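Long-range contacts in metallo-beta-lactamase domain-containing protein (PDB 2AZ4), which is of unknown function but binds two zinc ions in a metallo-beta-lactamase fold and may be an RNA-binding exonuclease: residues R254-N259 against L344-D349; D228-A233 against I372-L377; T278-A283 against T326-Q331. All blocks are in the same frame, centred on the assembly; numbering follows the deposited sequence.

In the fold
Contacts 1 and 3 each pair two strands of a six-stranded parallel sheet, while contact 2 lays the loop 228-233 against its outermost strand 373-376. Contact 1 joins two inner strands and touches both others, each centre about 10 Å away: H347 N probably bonds to V375 O of contact 2, and F258 N to W330 O of contact 3. Contacts 2 and 3 lie about 20 Å apart between centres, about 9 Å between nearest atoms. Along the chain, contact 3 lies within the loop closed by contact 1, itself within that closed by contact 2. All lie away from the two zinc ions, in an insertion between strands 212-216 and 399-403 of the metallo-beta-lactamase fold.

Contact 1. Residues R254-N259 against L344-D349; sequences RQITFN and LYIHSD
Five backbone hydrogen bonds join R254-N259 to L344-D349 as parallel neighbours. The bond from L344 N to Q255 O is 3.0 Å long and nearly straight (167°), whereas N259 N reaches I346 O at 3.2 Å with a more bent 148°. On the face of I256, F258, L344 and I346, the I256 CG2 branch stands anti to its own backbone N, 3.7 Å from I346 CD1 and 4.2 Å from L344 CD2. F258 adds CB, 4.0 Å from I346 CB, but a chi1 of 78° places its CG in the crowded position between N and carbonyl carbon, and the ring leads away. The extended R254 side chain sets one guanidinium face against L344 CB, which is offset toward the rim. Across the sheet, T257 and Y345 cross at about a right angle, with T257 OG1 in the ring plane at the edge, 3.5 Å from Y345 CD1. Y345 OH comes within 3.6 Å of N259 CB. One water bridges T257 OG1 and L344 O; another accepts from N259 ND2 and lies 2.6 Å from Y345 OH.

Farther out, N251 OD1, G342 O and T373 OG1 hold the guanidinium, N259 OD1 pairs with Q331 NE2, and S348 OG bonds to L377 O. Strand 328-331 lies beyond 256-260 and strand 373-376 beyond 344-348, making both inner strands of the parallel sheet; helix 237-249 packs on I346 and S348.

L344 O thus takes two donors, T257 N and a water, while hydrocarbon packs one face and T257, Y345 and N259 hold two waters on the opposite one.

Contact 2. Residues D228-A233 against I372-L377; sequences DPAQIA and ITFVRL
Q231 and R376 run side by side in the same direction, both with CG anti to the backbone N and both extended beyond it, so that their stems lie in contact from CB outward. At the tips the flat groups are turned almost perpendicular, the amide and guanidinium planes 82° apart. Q231 CD lies in the guanidinium plane at its edge, and Q231 NE2 stands 3.7 Å from R376 NE. The two tips share a water, which accepts from Q231 NE2 at 2.7 Å and from R376 NH2 at 3.0 Å. D228 approaches R376 crosswise, OD2 resting 4.0 Å from R376 CD; its charge may favour the nearby guanidinium without forming a salt bridge.

I232 lies alongside L377, CG2 touching L377 CD1 at 3.9 Å, and crosses V375 obliquely, where its CD1 meets V375 CG1 at 3.7 Å. A230 CB, by contrast, comes up to the edge of the F374 ring.

The backbone fixes this register through a single bridge between Q231 and R376. R376 N donates to A230 O at 2.9 Å, from above the carbonyl plane, and I232 N returns a bond nearly along the C=O axis of R376. D228 opens a type I turn, and its OD1 accepts from A230 N in an Asx turn that shapes the loop.

This loop flanks the outermost strand 373-376, whose other neighbour is strand 344-348. Helix 237-249 packs on I232 and L377, helix 358-369 on F374, and R376 NH1 is anchored by L353 O and Y360 OH.

Contact 3. Residues T278-A283 against T326-Q331; sequences TVVLEA and TDYLWQ
Main-chain hydrogen bonds set the register of T278-A283 beside T326-Q331, two parallel strands whose short axes come within 4.6 Å and differ in direction by 18°. L329 N donates to T278 O from above the carbonyl plane, V280 N returns a bond to L329 O, and Q331 N meets V280 O at 2.9 Å, nearly along the C=O axis.

One further bond uses a side chain in place of the backbone. Q331 is extended with CG anti to N, and E282 N donates to Q331 OE1 at 2.9 Å, standing above the plane of the Q331 amide, so the side chain continues the pairing where the strand 278-282 ends.

Apolar packing joins T278, V280, Y328 and W330 on one face. V280 CG2 comes obliquely to the Y328 ring, 3.4 Å from CD1, while T278 CB rests 3.8 Å from the same CD1 and T278 O sits in plane at the ring edge. V280 CB also touches W330 CB at 3.9 Å; the indole leads away, CG lying in the crowded position between N and carbonyl carbon (chi1 60°). Helix 318-323 covers this face through L321.

E282 then serves as N-cap of helix 283-293, its OE1 accepting from M285 N and its OE2 bonded to N284 ND2. Strand 278-282, that helix and the parallel strand 298-300 form a beta-alpha-beta unit; on the other side of 278-282, strand 328-331 lies between it and 256-260, consistent with the alpha/beta beta-CASP domain of RNA-processing metallo-beta-lactamases.

Contact 1. Residues R254-N259 against L344-D349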
loop_
_atom_site.group_PDB
_atom_site.type_symbol
_atom_site.label_atom_id
_atom_site.label_comp_id
_atom_site.label_asym_id
_atom_site.label_seq_id
_atom_site.Cartn_x
_atom_site.Cartn_y
_atom_site.Cartn_z
ATOM N N ARG A 254 -5.561 17.857 -28.505
ATOM C CA ARG A 254 -5.833 16.458 -28.318
ATOM C C ARG A 254 -6.425 16.251 -26.911
ATOM O O ARG A 254 -5.966 16.838 -25.921
ATOM C CB ARG A 254 -4.536 15.650 -28.467
ATOM C CG ARG A 254 -4.722 14.122 -28.540
ATOM C CD ARG A 254 -3.401 13.420 -28.778
ATOM N NE ARG A 254 -3.608 12.035 -29.197
ATOM C CZ ARG A 254 -2.654 11.124 -29.367
ATOM N NH1 ARG A 254 -1.376 11.412 -29.169
ATOM N NH2 ARG A 254 -2.994 9.912 -29.754
ATOM N N GLN A 255 -7.446 15.425 -26.827
ATOM C CA GLN A 255 -7.924 15.011 -25.524
ATOM C C GLN A 255 -6.825 14.215 -24.841
ATOM O O GLN A 255 -6.239 13.311 -25.443
ATOM C CB GLN A 255 -9.201 14.183 -25.637
ATOM C CG GLN A 255 -9.728 13.707 -24.291
ATOM C CD GLN A 255 -11.126 13.110 -24.416
ATOM O OE1 GLN A 255 -11.282 12.026 -24.928
ATOM N NE2 GLN A 255 -12.131 13.820 -23.930
ATOM N N ILE A 256 -6.512 14.592 -23.604
ATOM C CA ILE A 256 -5.577 13.802 -22.779
ATOM C C ILE A 256 -6.196 13.492 -21.421
ATOM O O ILE A 256 -6.655 14.395 -20.730
ATOM C CB ILE A 256 -4.237 14.520 -22.537
ATOM C CG1 ILE A 256 -3.658 15.047 -23.866
ATOM C CG2 ILE A 256 -3.249 13.549 -21.828
ATOM C CD1 ILE A 256 -2.400 15.891 -23.690
ATOM N N THR A 257 -6.165 12.220 -21.044
ATOM C CA THR A 257 -6.727 11.768 -19.779
ATOM C C THR A 257 -5.737 10.832 -19.109
ATOM O O THR A 257 -4.792 10.364 -19.747
ATOM C CB THR A 257 -8.094 11.056 -19.979
ATOM O OG1 THR A 257 -7.920 9.936 -20.840
ATOM C CG2 THR A 257 -9.108 11.999 -20.613
ATOM N N PHE A 258 -5.949 10.547 -17.834
ATOM C CA PHE A 258 -5.038 9.684 -17.118
ATOM C C PHE A 258 -5.777 9.029 -15.969
ATOM O O PHE A 258 -6.925 9.372 -15.687
ATOM C CB PHE A 258 -3.842 10.502 -16.592
ATOM C CG PHE A 258 -4.154 11.307 -15.354
ATOM C CD1 PHE A 258 -3.677 10.903 -14.119
ATOM C CD2 PHE A 258 -4.952 12.450 -15.426
ATOM C CE1 PHE A 258 -3.977 11.636 -12.966
ATOM C CE2 PHE A 258 -5.262 13.191 -14.274
ATOM C CZ PHE A 258 -4.769 12.786 -13.056
ATOM N N ASN A 259 -5.107 8.107 -15.293
ATOM C CA ASN A 259 -5.582 7.620 -14.003
ATOM C C ASN A 259 -4.405 7.119 -13.196
ATOM O O ASN A 259 -3.356 6.785 -13.759
ATOM C CB ASN A 259 -6.673 6.563 -14.164
ATOM C CG ASN A 259 -7.484 6.324 -12.860
ATOM O OD1 ASN A 259 -7.452 7.116 -11.924
ATOM N ND2 ASN A 259 -8.200 5.231 -12.822
ATOM N N LEU A 344 -5.384 10.539 -26.134
ATOM C CA LEU A 344 -4.258 9.959 -25.411
ATOM C C LEU A 344 -4.705 9.626 -24.001
ATOM O O LEU A 344 -5.313 10.448 -23.342
ATOM C CB LEU A 344 -3.093 10.950 -25.375
ATOM C CG LEU A 344 -1.788 10.564 -24.648
ATOM C CD1 LEU A 344 -1.163 9.292 -25.238
ATOM C CD2 LEU A 344 -0.798 11.771 -24.667
ATOM N N TYR A 345 -4.430 8.408 -23.561
ATOM C CA TYR A 345 -4.714 8.003 -22.184
ATOM C C TYR A 345 -3.423 7.528 -21.518
ATOM O O TYR A 345 -2.722 6.671 -22.032
ATOM C CB TYR A 345 -5.795 6.914 -22.135
ATOM C CG TYR A 345 -5.901 6.249 -20.771
ATOM C CD1 TYR A 345 -6.424 6.944 -19.672
ATOM C CD2 TYR A 345 -5.450 4.947 -20.570
ATOM C CE1 TYR A 345 -6.506 6.337 -18.410
ATOM C CE2 TYR A 345 -5.536 4.340 -19.307
ATOM C CZ TYR A 345 -6.056 5.048 -18.245
ATOM O OH TYR A 345 -6.129 4.465 -17.000
ATOM N N ILE A 346 -3.132 8.092 -20.355
ATOM C CA ILE A 346 -1.907 7.794 -19.634
ATOM C C ILE A 346 -2.261 6.957 -18.422
ATOM O O ILE A 346 -2.958 7.411 -17.521
ATOM C CB ILE A 346 -1.168 9.078 -19.227
ATOM C CG1 ILE A 346 -0.781 9.872 -20.485
ATOM C CG2 ILE A 346 0.062 8.735 -18.379
ATOM C CD1 ILE A 346 -0.660 11.380 -20.213
ATOM N N HIS A 347 -1.802 5.712 -18.449
ATOM C CA HIS A 347 -2.097 4.744 -17.411
ATOM C C HIS A 347 -0.944 4.739 -16.412
ATOM O O HIS A 347 0.134 4.230 -16.708
ATOM C CB HIS A 347 -2.268 3.366 -18.052
ATOM C CG HIS A 347 -3.048 2.409 -17.212
ATOM N ND1 HIS A 347 -2.539 1.202 -16.789
ATOM C CD2 HIS A 347 -4.288 2.502 -16.684
ATOM C CE1 HIS A 347 -3.449 0.570 -16.068
ATOM N NE2 HIS A 347 -4.516 1.344 -15.981
ATOM N N SER A 348 -1.166 5.314 -15.234
ATOM C CA SER A 348 -0.073 5.538 -14.285
ATOM C C SER A 348 -0.314 4.786 -12.986
ATOM O O SER A 348 -0.756 5.358 -11.966
ATOM C CB SER A 348 0.106 7.032 -14.018
ATOM O OG SER A 348 1.296 7.256 -13.293
ATOM N N ASP A 349 -0.019 3.488 -13.036
ATOM C CA ASP A 349 -0.224 2.573 -11.915
ATOM C C ASP A 349 -1.660 2.442 -11.426
ATOM O O ASP A 349 -1.911 2.022 -10.289
ATOM C CB ASP A 349 0.742 2.898 -10.776
ATOM C CG ASP A 349 2.192 2.664 -11.181
ATOM O OD1 ASP A 349 2.525 1.514 -11.513
ATOM O OD2 ASP A 349 2.969 3.626 -11.207
HETATM O O HOH W 1 -8.143 10.323 -23.590
HETATM O O HOH W 2 -8.311 4.137 -15.577
#

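Contact 2. Residues D228-A233 against I372-L377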
loop_
_atom_site.group_PDB
_atom_site.type_symbol
_atom_site.label_atom_id
_atom_site.label_comp_id
_atom_site.label_asym_id
_atom_site.label_seq_id
_atom_site.Cartn_x
_atom_site.Cartn_y
_atom_site.Cartn_z
ATOM N N ASP A 228 8.214 -3.564 -22.751
ATOM C CA ASP A 228 6.870 -3.299 -23.243
ATOM C C ASP A 228 6.914 -2.039 -24.122
ATOM O O ASP A 228 7.293 -0.963 -23.646
ATOM C CB ASP A 228 5.936 -3.109 -22.039
ATOM C CG ASP A 228 4.483 -2.881 -22.431
ATOM O OD1 ASP A 228 4.175 -2.827 -23.644
ATOM O OD2 ASP A 228 3.642 -2.756 -21.515
ATOM N N PRO A 229 6.554 -2.166 -25.417
ATOM C CA PRO A 229 6.608 -0.979 -26.291
ATOM C C PRO A 229 5.626 0.137 -25.883
ATOM O O PRO A 229 5.827 1.288 -26.263
ATOM C CB PRO A 229 6.266 -1.542 -27.683
ATOM C CG PRO A 229 6.492 -3.054 -27.568
ATOM C CD PRO A 229 6.117 -3.372 -26.151
ATOM N N ALA A 230 4.585 -0.205 -25.118
ATOM C CA ALA A 230 3.607 0.776 -24.615
ATOM C C ALA A 230 4.116 1.569 -23.395
ATOM O O ALA A 230 3.512 2.585 -22.990
ATOM C CB ALA A 230 2.283 0.074 -24.274
ATOM N N GLN A 231 5.230 1.089 -22.830
ATOM C CA GLN A 231 5.798 1.585 -21.579
ATOM C C GLN A 231 6.991 2.543 -21.758
ATOM O O GLN A 231 7.931 2.279 -22.512
ATOM C CB GLN A 231 6.190 0.393 -20.697
ATOM C CG GLN A 231 6.770 0.763 -19.345
ATOM C CD GLN A 231 6.694 -0.371 -18.344
ATOM O OE1 GLN A 231 6.704 -1.552 -18.712
ATOM N NE2 GLN A 231 6.611 -0.018 -17.066
ATOM N N ILE A 232 6.922 3.672 -21.061
ATOM C CA ILE A 232 8.041 4.614 -20.931
ATOM C C ILE A 232 8.893 4.152 -19.748
ATOM O O ILE A 232 8.357 3.842 -18.692
ATOM C CB ILE A 232 7.498 6.046 -20.673
ATOM C CG1 ILE A 232 6.963 6.633 -21.978
ATOM C CG2 ILE A 232 8.567 6.951 -20.027
ATOM C CD1 ILE A 232 6.027 7.815 -21.820
ATOM N N ALA A 233 10.209 4.075 -19.927
ATOM C CA ALA A 233 11.105 3.745 -18.814
ATOM C C ALA A 233 11.252 4.964 -17.888
ATOM O O ALA A 233 11.717 6.036 -18.315
ATOM C CB ALA A 233 12.460 3.294 -19.336
ATOM N N ILE A 372 -7.521 5.017 -29.368
ATOM C CA ILE A 372 -6.989 5.792 -28.230
ATOM C C ILE A 372 -5.588 5.266 -27.961
ATOM O O ILE A 372 -5.415 4.065 -27.723
ATOM C CB ILE A 372 -7.887 5.668 -26.972
ATOM C CG1 ILE A 372 -9.308 6.192 -27.262
ATOM C CG2 ILE A 372 -7.284 6.416 -25.762
ATOM C CD1 ILE A 372 -10.312 5.874 -26.153
ATOM N N THR A 373 -4.583 6.137 -28.066
ATOM C CA THR A 373 -3.213 5.770 -27.707
ATOM C C THR A 373 -3.077 5.499 -26.195
ATOM O O THR A 373 -3.379 6.363 -25.367
ATOM C CB THR A 373 -2.203 6.838 -28.132
ATOM O OG1 THR A 373 -2.307 7.062 -29.548
ATOM C CG2 THR A 373 -0.770 6.412 -27.772
ATOM N N PHE A 374 -2.635 4.297 -25.855
ATOM C CA PHE A 374 -2.446 3.893 -24.466
ATOM C C PHE A 374 -0.967 4.033 -24.129
ATOM O O PHE A 374 -0.099 3.536 -24.873
ATOM C CB PHE A 374 -2.865 2.442 -24.300
ATOM C CG PHE A 374 -2.527 1.842 -22.960
ATOM C CD1 PHE A 374 -3.442 1.895 -21.910
ATOM C CD2 PHE A 374 -1.317 1.195 -22.754
ATOM C CE1 PHE A 374 -3.159 1.333 -20.685
ATOM C CE2 PHE A 374 -1.025 0.611 -21.502
ATOM C CZ PHE A 374 -1.955 0.689 -20.478
ATOM N N VAL A 375 -0.687 4.715 -23.020
ATOM C CA VAL A 375 0.683 4.892 -22.567
ATOM C C VAL A 375 0.803 4.438 -21.137
ATOM O O VAL A 375 0.122 4.955 -20.260
ATOM C CB VAL A 375 1.178 6.349 -22.743
ATOM C CG1 VAL A 375 2.578 6.521 -22.147
ATOM C CG2 VAL A 375 1.218 6.701 -24.215
ATOM N N ARG A 376 1.661 3.449 -20.922
ATOM C CA ARG A 376 1.987 2.997 -19.599
ATOM C C ARG A 376 3.065 3.900 -18.991
ATOM O O ARG A 376 4.207 3.965 -19.478
ATOM C CB ARG A 376 2.433 1.541 -19.625
ATOM C CG ARG A 376 2.475 0.917 -18.234
ATOM C CD ARG A 376 2.807 -0.564 -18.267
ATOM N NE ARG A 376 3.079 -1.020 -16.905
ATOM C CZ ARG A 376 2.143 -1.455 -16.063
ATOM N NH1 ARG A 376 0.872 -1.516 -16.455
ATOM N NH2 ARG A 376 2.479 -1.828 -14.829
ATOM N N LEU A 377 2.690 4.625 -17.941
ATOM C CA LEU A 377 3.649 5.504 -17.274
ATOM C C LEU A 377 3.715 5.083 -15.808
ATOM O O LEU A 377 3.036 5.653 -14.951
ATOM C CB LEU A 377 3.262 6.989 -17.459
ATOM C CG LEU A 377 4.249 8.082 -17.012
ATOM C CD1 LEU A 377 5.490 8.142 -17.932
ATOM C CD2 LEU A 377 3.533 9.433 -16.946
HETATM O O HOH W 3 5.467 -1.478 -15.066
#

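Contact 3. Residues T278-A283 against T326-Q331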
loop_
_atom_site.group_PDB
_atom_site.type_symbol
_atom_site.label_atom_id
_atom_site.label_comp_id
_atom_site.label_asym_id
_atom_site.label_seq_id
_atom_site.Cartn_x
_atom_site.Cartn_y
_atom_site.Cartn_z
ATOM N N THR A 278 -4.728 22.646 -17.015
ATOM C CA THR A 278 -5.526 22.552 -15.803
ATOM C C THR A 278 -5.951 21.115 -15.553
ATOM O O THR A 278 -6.568 20.496 -16.403
ATOM C CB THR A 278 -6.811 23.393 -15.906
ATOM O OG1 THR A 278 -6.475 24.762 -16.151
ATOM C CG2 THR A 278 -7.633 23.282 -14.631
ATOM N N VAL A 279 -5.646 20.610 -14.370
ATOM C CA VAL A 279 -6.014 19.254 -13.980
ATOM C C VAL A 279 -7.420 19.212 -13.407
ATOM O O VAL A 279 -7.793 20.098 -12.638
ATOM C CB VAL A 279 -5.022 18.694 -12.933
ATOM C CG1 VAL A 279 -5.399 17.279 -12.522
ATOM C CG2 VAL A 279 -3.603 18.713 -13.509
ATOM N N VAL A 280 -8.175 18.166 -13.781
ATOM C CA VAL A 280 -9.515 17.914 -13.233
ATOM C C VAL A 280 -9.568 16.466 -12.744
ATOM O O VAL A 280 -9.318 15.532 -13.504
ATOM C CB VAL A 280 -10.641 18.189 -14.285
ATOM C CG1 VAL A 280 -12.014 18.140 -13.640
ATOM C CG2 VAL A 280 -10.443 19.541 -14.935
ATOM N N LEU A 281 -9.881 16.277 -11.478
ATOM C CA LEU A 281 -9.916 14.922 -10.913
ATOM C C LEU A 281 -11.361 14.442 -10.675
ATOM O O LEU A 281 -12.286 15.255 -10.573
ATOM C CB LEU A 281 -9.109 14.850 -9.602
ATOM C CG LEU A 281 -7.592 15.171 -9.582
ATOM C CD1 LEU A 281 -6.917 14.975 -8.205
ATOM C CD2 LEU A 281 -6.829 14.364 -10.633
ATOM N N GLU A 282 -11.541 13.127 -10.576
ATOM C CA GLU A 282 -12.805 12.582 -10.121
ATOM C C GLU A 282 -13.007 13.103 -8.699
ATOM O O GLU A 282 -12.037 13.300 -7.985
ATOM C CB GLU A 282 -12.754 11.045 -10.171
ATOM C CG GLU A 282 -14.047 10.362 -9.734
ATOM C CD GLU A 282 -14.066 10.120 -8.235
ATOM O OE1 GLU A 282 -12.969 10.060 -7.656
ATOM O OE2 GLU A 282 -15.152 10.010 -7.622
ATOM N N ALA A 283 -14.258 13.328 -8.290
ATOM C CA ALA A 283 -14.558 14.035 -7.028
ATOM C C ALA A 283 -13.967 13.439 -5.751
ATOM O O ALA A 283 -13.483 14.188 -4.882
ATOM C CB ALA A 283 -16.065 14.283 -6.874
ATOM N N THR A 326 -7.932 20.856 -25.458
ATOM C CA THR A 326 -6.831 21.797 -25.239
ATOM C C THR A 326 -6.573 22.208 -23.795
ATOM O O THR A 326 -5.430 22.511 -23.446
ATOM C CB THR A 326 -7.030 23.102 -26.051
ATOM O OG1 THR A 326 -8.260 23.725 -25.653
ATOM C CG2 THR A 326 -7.058 22.804 -27.550
ATOM N N ASP A 327 -7.621 22.228 -22.975
ATOM C CA ASP A 327 -7.581 22.925 -21.684
ATOM C C ASP A 327 -7.323 22.033 -20.493
ATOM O O ASP A 327 -6.721 22.478 -19.512
ATOM C CB ASP A 327 -8.878 23.692 -21.419
ATOM C CG ASP A 327 -9.039 24.924 -22.310
ATOM O OD1 ASP A 327 -8.313 25.093 -23.308
ATOM O OD2 ASP A 327 -9.930 25.723 -22.015
ATOM N N TYR A 328 -7.795 20.788 -20.550
ATOM C CA TYR A 328 -7.692 19.936 -19.375
ATOM C C TYR A 328 -6.865 18.675 -19.556
ATOM O O TYR A 328 -6.851 18.069 -20.634
ATOM C CB TYR A 328 -9.084 19.536 -18.875
ATOM C CG TYR A 328 -9.964 20.724 -18.626
ATOM C CD1 TYR A 328 -9.713 21.585 -17.553
ATOM C CD2 TYR A 328 -11.051 20.990 -19.459
ATOM C CE1 TYR A 328 -10.514 22.700 -17.323
ATOM C CE2 TYR A 328 -11.869 22.098 -19.243
ATOM C CZ TYR A 328 -11.597 22.935 -18.176
ATOM O OH TYR A 328 -12.394 24.008 -17.947
ATOM N N LEU A 329 -6.217 18.273 -18.459
ATOM C CA LEU A 329 -5.782 16.916 -18.285
ATOM C C LEU A 329 -6.735 16.394 -17.218
ATOM O O LEU A 329 -6.750 16.914 -16.111
ATOM C CB LEU A 329 -4.328 16.866 -17.793
ATOM C CG LEU A 329 -3.879 15.487 -17.282
ATOM C CD1 LEU A 329 -3.616 14.490 -18.432
ATOM C CD2 LEU A 329 -2.680 15.563 -16.345
ATOM N N TRP A 330 -7.551 15.398 -17.546
ATOM C CA TRP A 330 -8.521 14.901 -16.564
ATOM C C TRP A 330 -8.460 13.415 -16.245
ATOM O O TRP A 330 -8.016 12.609 -17.046
ATOM C CB TRP A 330 -9.948 15.329 -16.897
ATOM C CG TRP A 330 -10.538 14.864 -18.244
ATOM C CD1 TRP A 330 -10.340 15.447 -19.467
ATOM C CD2 TRP A 330 -11.478 13.794 -18.456
ATOM N NE1 TRP A 330 -11.081 14.787 -20.438
ATOM C CE2 TRP A 330 -11.779 13.764 -19.845
ATOM C CE3 TRP A 330 -12.074 12.839 -17.613
ATOM C CZ2 TRP A 330 -12.667 12.820 -20.408
ATOM C CZ3 TRP A 330 -12.958 11.874 -18.183
ATOM C CH2 TRP A 330 -13.252 11.893 -19.561
ATOM N N GLN A 331 -8.899 13.066 -15.044
ATOM C CA GLN A 331 -8.783 11.701 -14.565
ATOM C C GLN A 331 -9.989 10.906 -15.062
ATOM O O GLN A 331 -11.127 11.163 -14.644
ATOM C CB GLN A 331 -8.715 11.694 -13.033
ATOM C CG GLN A 331 -8.773 10.300 -12.369
ATOM C CD GLN A 331 -8.879 10.360 -10.846
ATOM O OE1 GLN A 331 -9.248 11.387 -10.296
ATOM N NE2 GLN A 331 -8.570 9.236 -10.156
HETATM O O HOH W 4 -10.252 8.125 -7.840
#